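Side-chain contact in predicted ATPase involved in replication control, Cdc46/Mcm family (Methanopyrus kandleri AV19, PDB 3F8T), which probably binds ATP and single-stranded DNA as a homolog of the MCM replicative helicase: residues V56-L59 / R60-D63. The protein carries 2 engineered substitutions. Numbering follows the deposited sequence.
Sequences VLDL and RELD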
ATOM      1  N   VAL A  56      25.562 -18.806  -6.757  1.00 29.66           N
ATOM      2  CA  VAL A  56      24.113 -18.984  -6.726  1.00 28.79           C
ATOM      3  C   VAL A  56      23.753 -20.460  -6.785  1.00 27.18           C
ATOM      4  O   VAL A  56      24.254 -21.197  -7.636  1.00 27.64           O
ATOM      5  CB  VAL A  56      23.426 -18.218  -7.907  1.00 29.25           C
ATOM      6  CG1 VAL A  56      22.016 -18.718  -8.147  1.00 30.04           C
ATOM      7  CG2 VAL A  56      23.397 -16.715  -7.634  1.00 30.63           C
ATOM      8  N   LEU A  57      22.898 -20.895  -5.864  1.00 25.05           N
ATOM      9  CA  LEU A  57      22.325 -22.233  -5.938  1.00 23.73           C
ATOM     10  C   LEU A  57      20.842 -22.124  -6.238  1.00 22.79           C
ATOM     11  O   LEU A  57      20.087 -21.623  -5.425  1.00 22.19           O
ATOM     12  CB  LEU A  57      22.547 -23.033  -4.643  1.00 23.42           C
ATOM     13  CG  LEU A  57      21.825 -24.395  -4.511  1.00 23.97           C
ATOM     14  CD1 LEU A  57      22.182 -25.381  -5.640  1.00 21.10           C
ATOM     15  CD2 LEU A  57      22.124 -25.023  -3.163  1.00 22.98           C
ATOM     16  N   ASP A  58      20.446 -22.597  -7.418  1.00 22.75           N
ATOM     17  CA  ASP A  58      19.041 -22.662  -7.779  1.00 22.55           C
ATOM     18  C   ASP A  58      18.531 -24.042  -7.398  1.00 22.73           C
ATOM     19  O   ASP A  58      18.875 -25.057  -8.037  1.00 22.09           O
ATOM     20  CB  ASP A  58      18.825 -22.381  -9.271  1.00 23.14           C
ATOM     21  CG  ASP A  58      17.357 -22.191  -9.616  1.00 24.62           C
ATOM     22  OD1 ASP A  58      16.533 -22.952  -9.090  1.00 25.43           O
ATOM     23  OD2 ASP A  58      17.016 -21.286 -10.413  1.00 26.23           O
ATOM     24  N   LEU A  59      17.719 -24.065  -6.342  1.00 22.84           N
ATOM     25  CA  LEU A  59      17.207 -25.296  -5.749  1.00 22.80           C
ATOM     26  C   LEU A  59      16.324 -26.133  -6.667  1.00 23.23           C
ATOM     27  O   LEU A  59      16.162 -27.336  -6.447  1.00 23.14           O
ATOM     28  CB  LEU A  59      16.451 -24.963  -4.454  1.00 22.62           C
ATOM     29  CG  LEU A  59      17.345 -24.389  -3.345  1.00 22.45           C
ATOM     30  CD1 LEU A  59      16.508 -23.893  -2.164  1.00 24.04           C
ATOM     31  CD2 LEU A  59      18.377 -25.431  -2.895  1.00 21.94           C
ATOM     32  N   ARG A  60      15.753 -25.511  -7.697  1.00 23.99           N
ATOM     33  CA  ARG A  60      14.929 -26.252  -8.667  1.00 24.58           C
ATOM     34  C   ARG A  60      15.790 -27.162  -9.525  1.00 24.73           C
ATOM     35  O   ARG A  60      15.265 -28.042 -10.223  1.00 24.19           O
ATOM     36  CB  ARG A  60      14.218 -25.300  -9.617  1.00 24.92           C
ATOM     37  CG  ARG A  60      13.334 -24.292  -8.992  1.00 27.03           C
ATOM     38  CD  ARG A  60      13.669 -22.994  -9.715  1.00 30.75           C
ATOM     39  NE  ARG A  60      12.714 -21.946  -9.509  1.00 33.23           N
ATOM     40  CZ  ARG A  60      13.013 -20.652  -9.557  1.00 32.77           C
ATOM     41  NH1 ARG A  60      14.263 -20.234  -9.771  1.00 32.44           N
ATOM     42  NH2 ARG A  60      12.048 -19.783  -9.362  1.00 33.23           N
ATOM     43  N   GLU A  61      17.102 -26.928  -9.500  1.00 24.97           N
ATOM     44  CA  GLU A  61      18.058 -27.723 -10.278  1.00 25.90           C
ATOM     45  C   GLU A  61      18.411 -29.026  -9.553  1.00 26.00           C
ATOM     46  O   GLU A  61      19.192 -29.829 -10.066  1.00 26.19           O
ATOM     47  CB  GLU A  61      19.327 -26.910 -10.618  1.00 25.91           C
ATOM     48  CG  GLU A  61      19.074 -25.793 -11.651  1.00 26.09           C
ATOM     49  CD  GLU A  61      20.276 -24.888 -11.958  1.00 27.67           C
ATOM     50  OE1 GLU A  61      21.395 -25.108 -11.446  1.00 27.56           O
ATOM     51  OE2 GLU A  61      20.091 -23.929 -12.750  1.00 31.72           O
ATOM     52  N   LEU A  62      17.808 -29.223  -8.375  1.00 25.27           N
ATOM     53  CA  LEU A  62      18.009 -30.414  -7.550  1.00 25.80           C
ATOM     54  C   LEU A  62      16.722 -31.213  -7.316  1.00 25.90           C
ATOM     55  O   LEU A  62      15.615 -30.679  -7.430  1.00 25.41           O
ATOM     56  CB  LEU A  62      18.582 -30.015  -6.182  1.00 25.78           C
ATOM     57  CG  LEU A  62      19.965 -29.363  -6.187  1.00 25.80           C
ATOM     58  CD1 LEU A  62      20.336 -28.881  -4.819  1.00 27.71           C
ATOM     59  CD2 LEU A  62      21.012 -30.348  -6.694  1.00 28.69           C
ATOM     60  N   ASP A  63      16.889 -32.489  -6.963  1.00 26.44           N
ATOM     61  CA  ASP A  63      15.802 -33.330  -6.458  1.00 27.27           C
ATOM     62  C   ASP A  63      14.975 -32.566  -5.416  1.00 26.96           C
ATOM     63  O   ASP A  63      15.536 -31.943  -4.507  1.00 26.22           O
ATOM     64  CB  ASP A  63      16.384 -34.607  -5.824  1.00 27.50           C
ATOM     65  CG  ASP A  63      15.361 -35.385  -5.008  1.00 31.18           C
ATOM     66  OD1 ASP A  63      14.561 -36.152  -5.597  1.00 34.80           O
ATOM     67  OD2 ASP A  63      15.361 -35.245  -3.764  1.00 34.15           O
TER
HETATM   68  O   HOH W   1      13.834 -28.837  -6.585  1.00 22.55           O
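Asp58 divides its carboxylate between the backbone and the side chain of Arg60, two residues on, where the chain leaves strand 55-58 and turns toward helix 64-72. OD1 takes the backbone N-H of Arg60 (Asp58 OD1 to Arg60 N 3.0 Å), met nearly along the C-O axis, while OD2 receives NH1 on its syn side, tilted 28° from the carboxylate plane, in a salt bridge (Asp58 OD2 to Arg60 NH1 3.0 Å). NH1 gives this bond within the guanidinium plane, although carboxylate and guanidinium are turned 43° against each other. The carboxylate is placed for both tasks because CG stands anti to the backbone N (chi1 -169°), and the arginine chain bends at chi2 to bring its head back. With an alanine here, the Arg60 N-H is likely to lose this acceptor and the guanidinium to be left without its carboxylate mate and freer to turn.

The carbonyl of Asp58 accepts the N-H of Glu61 (Asp58 O to Glu61 N 3.0 Å), and its own N-H is paired with Ser41 OG, the same hydroxyl that engages Glu61 OE1. One residue along, Leu59 O receives Leu62 N (3.2 Å), and a water donates to both Leu59 O and Leu62 O, bridging the two carbonyls.

Apolar contacts accompany these bonds: Leu62 CD1 meets Leu57 CD1 at 4.0 Å, the two side chains crossing at about a right angle, and Ile70 of helix 64-72 touches both Leu59 and Leu62. Asp63, at the N-cap of that helix, accepts Leu66 N at OD2. The connection starts with an Asx turn, the Asp58 carboxylate accepting the N-H two residues ahead, and runs into a short 3-10 turn that links strand to helix in the MCM N-terminal domain.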